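Local coordinates for protein cytochrome C (Marichromatium purpuratum 984, PDB 5LO9) that probably oxidises thiosulfate as a fused TsdBA thiosulfate dehydrogenase, passing the electrons along a chain of covalently bound c-type hemes, at residues 114-119 with 172-177; 164-169 with 451-456. All blocks are in the same frame, centred on the assembly; numbering follows the deposited sequence.

Interaction 1 (114-119 with 172-177); sequences PERDLP and GRLDAD. With PGO (S-1,2-propanediol), chain P.
Within one cytochrome c domain, two arginines reach past each other to the opposite backbone, so that each guanidinium ends on the carbonyl of the other's residue. Arg116 has CG anti to its carbonyl carbon and then bends at chi3 (-97°), which turns NH1 onto Arg173 O at 2.7 Å; the oxygen sits at the guanidinium edge, in its plane. Arg173 is extended from CG to NE and brings NH1 to Arg116 O at 2.9 Å, with a more bent N-H...O angle of 142°, while its NH2 forms a salt bridge with Asp454. Both donors lie in the plane of the carbonyl they meet. The other nitrogens of Arg116 hold salt bridges, NE to Asp112 and NH2 to Glu178, which fix how the flat group is rotated. An alanine here would remove the guanidinium, and would probably leave Arg173 O without this donor and two acidic side chains without their shared partner. Asp117, at positive phi, turns the chain away from the helix and forms with Leu118 a G1 beta bulge facing Asp112; its OD1 forms salt bridges with Arg297 and Arg237. Beside the polar exchange lies a small apolar contact that Leu107 of helix 102-110 also covers: Leu118, its CG anti to the backbone N, crosses Leu174 at about a right angle, CD2 to CD2 at 4.1 Å.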
loop_
_atom_site.group_PDB
_atom_site.type_symbol
_atom_site.label_atom_id
_atom_site.label_comp_id
_atom_site.label_asym_id
_atom_site.label_seq_id
_atom_site.Cartn_x
_atom_site.Cartn_y
_atom_site.Cartn_z
ATOM N N PRO A 114 23.936 10.789 1.003
ATOM C CA PRO A 114 23.882 10.633 -0.465
ATOM C C PRO A 114 25.084 11.159 -1.210
ATOM O O PRO A 114 25.550 10.508 -2.148
ATOM C CB PRO A 114 22.633 11.406 -0.829
ATOM C CG PRO A 114 21.809 11.337 0.356
ATOM C CD PRO A 114 22.727 11.439 1.512
ATOM N N GLU A 115 25.599 12.323 -0.834
ATOM C CA GLU A 115 26.754 12.872 -1.524
ATOM C C GLU A 115 28.093 12.641 -0.811
ATOM O O GLU A 115 29.139 12.640 -1.472
ATOM C CB GLU A 115 26.543 14.363 -1.733
ATOM C CG GLU A 115 25.252 14.679 -2.523
ATOM C CD GLU A 115 25.094 13.877 -3.820
ATOM O OE1 GLU A 115 26.051 13.821 -4.642
ATOM O OE2 GLU A 115 23.972 13.342 -4.033
ATOM N N ARG A 116 28.107 12.432 0.504
ATOM C CA ARG A 116 29.374 12.323 1.213
ATOM C C ARG A 116 29.492 11.104 2.137
ATOM O O ARG A 116 30.485 11.003 2.872
ATOM C CB ARG A 116 29.618 13.610 2.003
ATOM C CG ARG A 116 29.794 14.803 1.114
ATOM C CD ARG A 116 30.015 16.090 1.918
ATOM N NE ARG A 116 28.787 16.837 2.093
ATOM C CZ ARG A 116 28.698 18.015 2.690
ATOM N NH1 ARG A 116 29.767 18.598 3.212
ATOM N NH2 ARG A 116 27.521 18.585 2.796
ATOM N N ASP A 117 28.534 10.173 2.128
ATOM C CA ASP A 117 28.611 8.991 3.006
ATOM C C ASP A 117 28.850 9.415 4.457
ATOM O O ASP A 117 29.527 8.738 5.228
ATOM C CB ASP A 117 29.706 8.015 2.534
ATOM C CG ASP A 117 29.449 7.460 1.127
ATOM O OD1 ASP A 117 28.328 6.963 0.869
ATOM O OD2 ASP A 117 30.350 7.556 0.252
ATOM N N LEU A 118 28.284 10.548 4.836
ATOM C CA LEU A 118 28.600 11.218 6.080
ATOM C C LEU A 118 27.452 11.078 7.069
ATOM O O LEU A 118 26.366 11.611 6.804
ATOM C CB LEU A 118 28.856 12.689 5.794
ATOM C CG LEU A 118 29.101 13.598 6.990
ATOM C CD1 LEU A 118 30.400 13.220 7.717
ATOM C CD2 LEU A 118 29.151 15.037 6.491
ATOM N N PRO A 119 27.608 10.398 8.196
ATOM C CA PRO A 119 26.511 10.320 9.173
ATOM C C PRO A 119 26.261 11.662 9.857
ATOM O O PRO A 119 27.104 12.560 9.863
ATOM C CB PRO A 119 27.015 9.293 10.185
ATOM C CG PRO A 119 28.157 8.576 9.483
ATOM C CD PRO A 119 28.762 9.592 8.600
ATOM N N GLY A 172 37.236 16.401 6.970
ATOM C CA GLY A 172 37.637 16.396 5.581
ATOM C C GLY A 172 36.503 16.488 4.592
ATOM O O GLY A 172 36.750 16.717 3.404
ATOM N N ARG A 173 35.282 16.280 5.043
ATOM C CA ARG A 173 34.119 16.248 4.182
ATOM C C ARG A 173 33.235 17.482 4.362
ATOM O O ARG A 173 32.145 17.549 3.786
ATOM C CB ARG A 173 33.358 14.951 4.464
ATOM C CG ARG A 173 34.219 13.707 4.198
ATOM C CD ARG A 173 33.475 12.417 4.407
ATOM N NE ARG A 173 34.368 11.271 4.547
ATOM C CZ ARG A 173 33.984 10.001 4.451
ATOM N NH1 ARG A 173 32.726 9.682 4.208
ATOM N NH2 ARG A 173 34.864 9.037 4.571
ATOM N N LEU A 174 33.687 18.460 5.140
ATOM C CA LEU A 174 32.971 19.706 5.375
ATOM C C LEU A 174 33.720 20.873 4.736
ATOM O O LEU A 174 34.959 20.897 4.740
ATOM C CB LEU A 174 32.832 19.974 6.871
ATOM C CG LEU A 174 32.222 18.902 7.757
ATOM C CD1 LEU A 174 32.304 19.297 9.250
ATOM C CD2 LEU A 174 30.822 18.691 7.340
ATOM N N ASP A 175 32.970 21.843 4.194
ATOM C CA ASP A 175 33.549 23.094 3.718
ATOM C C ASP A 175 33.483 24.141 4.843
ATOM O O ASP A 175 32.878 23.926 5.891
ATOM C CB ASP A 175 32.882 23.565 2.394
ATOM C CG ASP A 175 31.421 24.018 2.540
ATOM O OD1 ASP A 175 31.069 24.657 3.567
ATOM O OD2 ASP A 175 30.638 23.810 1.564
ATOM N N ALA A 176 34.186 25.257 4.643
ATOM C CA ALA A 176 34.317 26.273 5.689
ATOM C C ALA A 176 32.962 26.764 6.200
ATOM O O ALA A 176 32.796 27.008 7.407
ATOM C CB ALA A 176 35.098 27.455 5.129
ATOM N N ASP A 177 32.007 27.001 5.280
ATOM C CA ASP A 177 30.691 27.487 5.682
ATOM C C ASP A 177 30.009 26.491 6.595
ATOM O O ASP A 177 29.450 26.863 7.639
ATOM C CB ASP A 177 29.825 27.780 4.448
ATOM C CG ASP A 177 30.228 29.089 3.742
ATOM O OD1 ASP A 177 31.203 29.760 4.199
ATOM O OD2 ASP A 177 29.562 29.446 2.733
HETATM C C1 PGO P . 38.108 20.608 3.632
HETATM C C2 PGO P . 39.386 19.999 3.032
HETATM C C3 PGO P . 39.082 19.246 1.714
HETATM O O1 PGO P . 38.292 20.946 5.022
HETATM O O2 PGO P . 40.034 19.175 4.034
#

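Interaction 2 (164-169 with 451-456); sequences MALMGA and PLLDTV. With HEC (heme c), chain D.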
loop_
_atom_site.group_PDB
_atom_site.type_symbol
_atom_site.label_atom_id
_atom_site.label_comp_id
_atom_site.label_asym_id
_atom_site.label_seq_id
_atom_site.Cartn_x
_atom_site.Cartn_y
_atom_site.Cartn_z
ATOM N N MET A 164 40.151 5.288 14.861
ATOM C CA MET A 164 39.709 5.016 13.488
ATOM C C MET A 164 39.726 6.253 12.611
ATOM O O MET A 164 39.090 6.264 11.547
ATOM C CB MET A 164 38.318 4.384 13.463
ATOM C CG MET A 164 38.166 3.190 14.386
ATOM S SD MET A 164 36.499 2.432 14.405
ATOM C CE MET A 164 36.580 1.297 12.992
ATOM N N ALA A 165 40.434 7.298 13.050
ATOM C CA ALA A 165 40.581 8.535 12.286
ATOM C C ALA A 165 39.226 9.178 11.994
ATOM O O ALA A 165 39.059 9.917 11.014
ATOM C CB ALA A 165 41.326 8.260 10.981
ATOM N N LEU A 166 38.267 8.962 12.888
ATOM C CA LEU A 166 36.880 9.256 12.551
ATOM C C LEU A 166 36.679 10.745 12.271
ATOM O O LEU A 166 35.978 11.113 11.310
ATOM C CB LEU A 166 35.967 8.758 13.678
ATOM C CG LEU A 166 35.905 7.239 13.911
ATOM C CD1 LEU A 166 34.991 6.932 15.084
ATOM C CD2 LEU A 166 35.451 6.493 12.671
ATOM N N MET A 167 37.271 11.617 13.103
ATOM C CA MET A 167 37.034 13.043 12.960
ATOM C C MET A 167 37.901 13.657 11.896
ATOM O O MET A 167 37.577 14.733 11.398
ATOM C CB MET A 167 37.263 13.808 14.259
ATOM C CG MET A 167 36.060 13.800 15.221
ATOM S SD MET A 167 34.512 14.322 14.476
ATOM C CE MET A 167 34.837 16.003 14.021
ATOM N N GLY A 168 38.985 13.008 11.506
ATOM C CA GLY A 168 39.660 13.486 10.322
ATOM C C GLY A 168 38.805 13.273 9.104
ATOM O O GLY A 168 38.678 14.158 8.260
ATOM N N ALA A 169 38.154 12.118 9.037
ATOM C CA ALA A 169 37.261 11.850 7.926
ATOM C C ALA A 169 36.057 12.792 7.952
ATOM O O ALA A 169 35.637 13.311 6.917
ATOM C CB ALA A 169 36.825 10.392 7.970
ATOM N N PRO A 451 32.070 -0.553 9.457
ATOM C CA PRO A 451 31.675 0.521 10.381
ATOM C C PRO A 451 30.942 1.705 9.796
ATOM O O PRO A 451 31.209 2.066 8.668
ATOM C CB PRO A 451 32.997 1.002 10.938
ATOM C CG PRO A 451 33.885 -0.157 10.839
ATOM C CD PRO A 451 33.506 -0.797 9.511
ATOM N N LEU A 452 30.100 2.320 10.630
ATOM C CA LEU A 452 29.234 3.439 10.257
ATOM C C LEU A 452 29.881 4.397 9.269
ATOM O O LEU A 452 29.357 4.621 8.170
ATOM C CB LEU A 452 28.858 4.200 11.521
ATOM C CG LEU A 452 27.908 5.345 11.372
ATOM C CD1 LEU A 452 26.523 4.819 11.034
ATOM C CD2 LEU A 452 27.966 6.115 12.686
ATOM N N LEU A 453 31.050 4.918 9.638
ATOM C CA LEU A 453 31.830 5.821 8.802
ATOM C C LEU A 453 32.900 5.021 8.087
ATOM O O LEU A 453 33.613 4.226 8.706
ATOM C CB LEU A 453 32.463 6.928 9.644
ATOM C CG LEU A 453 33.190 8.057 8.938
ATOM C CD1 LEU A 453 32.355 8.660 7.825
ATOM C CD2 LEU A 453 33.613 9.122 9.989
ATOM N N ASP A 454 33.012 5.237 6.786
ATOM C CA ASP A 454 33.807 4.345 5.959
ATOM C C ASP A 454 35.295 4.694 5.975
ATOM O O ASP A 454 35.927 4.738 4.916
ATOM C CB ASP A 454 33.297 4.297 4.504
ATOM C CG ASP A 454 33.255 5.647 3.829
ATOM O OD1 ASP A 454 33.353 6.704 4.480
ATOM O OD2 ASP A 454 33.169 5.623 2.597
ATOM N N THR A 455 35.881 4.927 7.148
ATOM C CA THR A 455 37.337 4.920 7.225
ATOM C C THR A 455 37.884 3.514 7.060
ATOM O O THR A 455 39.040 3.334 6.640
ATOM C CB THR A 455 37.814 5.444 8.560
ATOM O OG1 THR A 455 37.343 4.559 9.572
ATOM C CG2 THR A 455 37.297 6.836 8.813
ATOM N N VAL A 456 37.045 2.527 7.333
ATOM C CA VAL A 456 37.367 1.112 7.232
ATOM C C VAL A 456 36.266 0.443 6.432
ATOM O O VAL A 456 35.082 0.669 6.693
ATOM C CB VAL A 456 37.464 0.470 8.634
ATOM C CG1 VAL A 456 37.858 -0.979 8.516
ATOM C CG2 VAL A 456 38.436 1.264 9.524
HETATM FE FE HEC D . 32.838 14.248 16.133
HETATM C CHA HEC D . 35.136 14.774 18.700
HETATM C CHB HEC D . 32.470 17.714 15.768
HETATM C CHC HEC D . 30.427 13.743 13.661
HETATM C CHD HEC D . 33.418 10.818 16.298
HETATM N NA HEC D . 33.653 15.922 17.078
HETATM C C1A HEC D . 34.537 15.923 18.066
HETATM C C2A HEC D . 34.939 17.270 18.508
HETATM C C3A HEC D . 34.165 18.149 17.627
HETATM C C4A HEC D . 33.396 17.200 16.777
HETATM C CMA HEC D . 34.177 19.652 17.629
HETATM C CAA HEC D . 35.904 17.692 19.587
HETATM C CBA HEC D . 35.148 17.869 20.895
HETATM C CGA HEC D . 36.065 18.366 21.988
HETATM O O1A HEC D . 35.646 18.363 23.165
HETATM O O2A HEC D . 37.210 18.766 21.670
HETATM N NB HEC D . 31.666 15.498 14.940
HETATM C C1B HEC D . 31.653 16.832 14.940
HETATM C C2B HEC D . 30.692 17.405 13.963
HETATM C C3B HEC D . 30.105 16.218 13.332
HETATM C C4B HEC D . 30.785 15.107 14.015
HETATM C CMB HEC D . 30.424 18.860 13.695
HETATM C CAB HEC D . 29.048 16.114 12.269
HETATM C CBB HEC D . 29.468 16.886 11.052
HETATM N NC HEC D . 32.052 12.586 15.162
HETATM C C1C HEC D . 31.099 12.583 14.239
HETATM C C2C HEC D . 30.748 11.230 13.762
HETATM C C3C HEC D . 31.641 10.346 14.521
HETATM C C4C HEC D . 32.404 11.313 15.354
HETATM C CMC HEC D . 29.722 10.909 12.718
HETATM C CAC HEC D . 31.758 8.839 14.558
HETATM C CBC HEC D . 31.694 8.080 13.263
HETATM N ND HEC D . 34.050 13.018 17.285
HETATM C C1D HEC D . 34.162 11.704 17.191
HETATM C C2D HEC D . 35.125 11.135 18.153
HETATM C C3D HEC D . 35.637 12.275 18.876
HETATM C C4D HEC D . 34.892 13.402 18.249
HETATM C CMD HEC D . 35.505 9.718 18.327
HETATM C CAD HEC D . 36.664 12.267 19.981
HETATM C CBD HEC D . 38.074 12.538 19.438
HETATM C CGD HEC D . 39.143 12.255 20.474
HETATM O O1D HEC D . 40.070 13.087 20.534
HETATM O O2D HEC D . 39.062 11.244 21.223
#
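Packing is closest at two places, each beside a heme. At the first, Leu453, with CG anti to its backbone N, sends CD2 in against the first turn of helix 166-171, where it lies 3.4 Å from Leu166 O and 4.0 Å from Ala169 CB, while also meeting CBC, the methyl of the heme's thioether-linked arm. Leu166 closes the same place from the other segment: its CD1 comes 3.8 Å from heme CAC, and its CD2 faces both CBC and the Leu453 methyl. The next residue, Met167, points away from 451-456 and, bent at chi2 and chi3, sets SD on the iron at 2.4 Å, opposite His125 in the His/Met pair of a class I cytochrome c. What meets here is therefore the methionine-ligand region of one cytochrome c domain and, probably, a loop of another, the one that follows the axial ligand Met450 of the next heme.

The second packed place lies beside that next heme, which touches both Met164 and Pro451. Met164 runs out straight to SD and then bends at chi3 (85°), crossing Pro451 and Val456 at about right angles. Its CE meets Pro451 CG at 3.7 Å and Val456 CG2 at 3.9 Å.

The loose side is narrower. Ala165 is exposed and barely touched, and Ala169 CB rests on Thr455 CG2 at 3.7 Å where both residues are only partly buried. Thr455 provides the polar link: its OG1, held between the backbone N and the carbonyl carbon, donates to Met164 O at 3.1 Å, in the carbonyl plane.

Interactions 1 and 2 lie side by side, their centres 12 Å apart, and touch where 451-456 meets Arg173 and Pro119. Arg173, whose NH1 serves interaction 1, uses NH2 for a 2.8 Å salt bridge to Asp454 OD1, so one guanidinium spans both. The carboxylate of Asp117 also comes close to that of Asp454, a proximity of like charges that Arg173 and Arg297 probably ease. Apolar atoms continue the join, with Pro119 CG 3.8 Å from Leu452 CG. Both contacts border the heme ligated by His125 and Met167: Leu174 of interaction 1 comes within about 4 Å of it, nearest atoms, whereas interaction 2 supplies the iron ligand and also touches the neighbouring heme ligated by Met450.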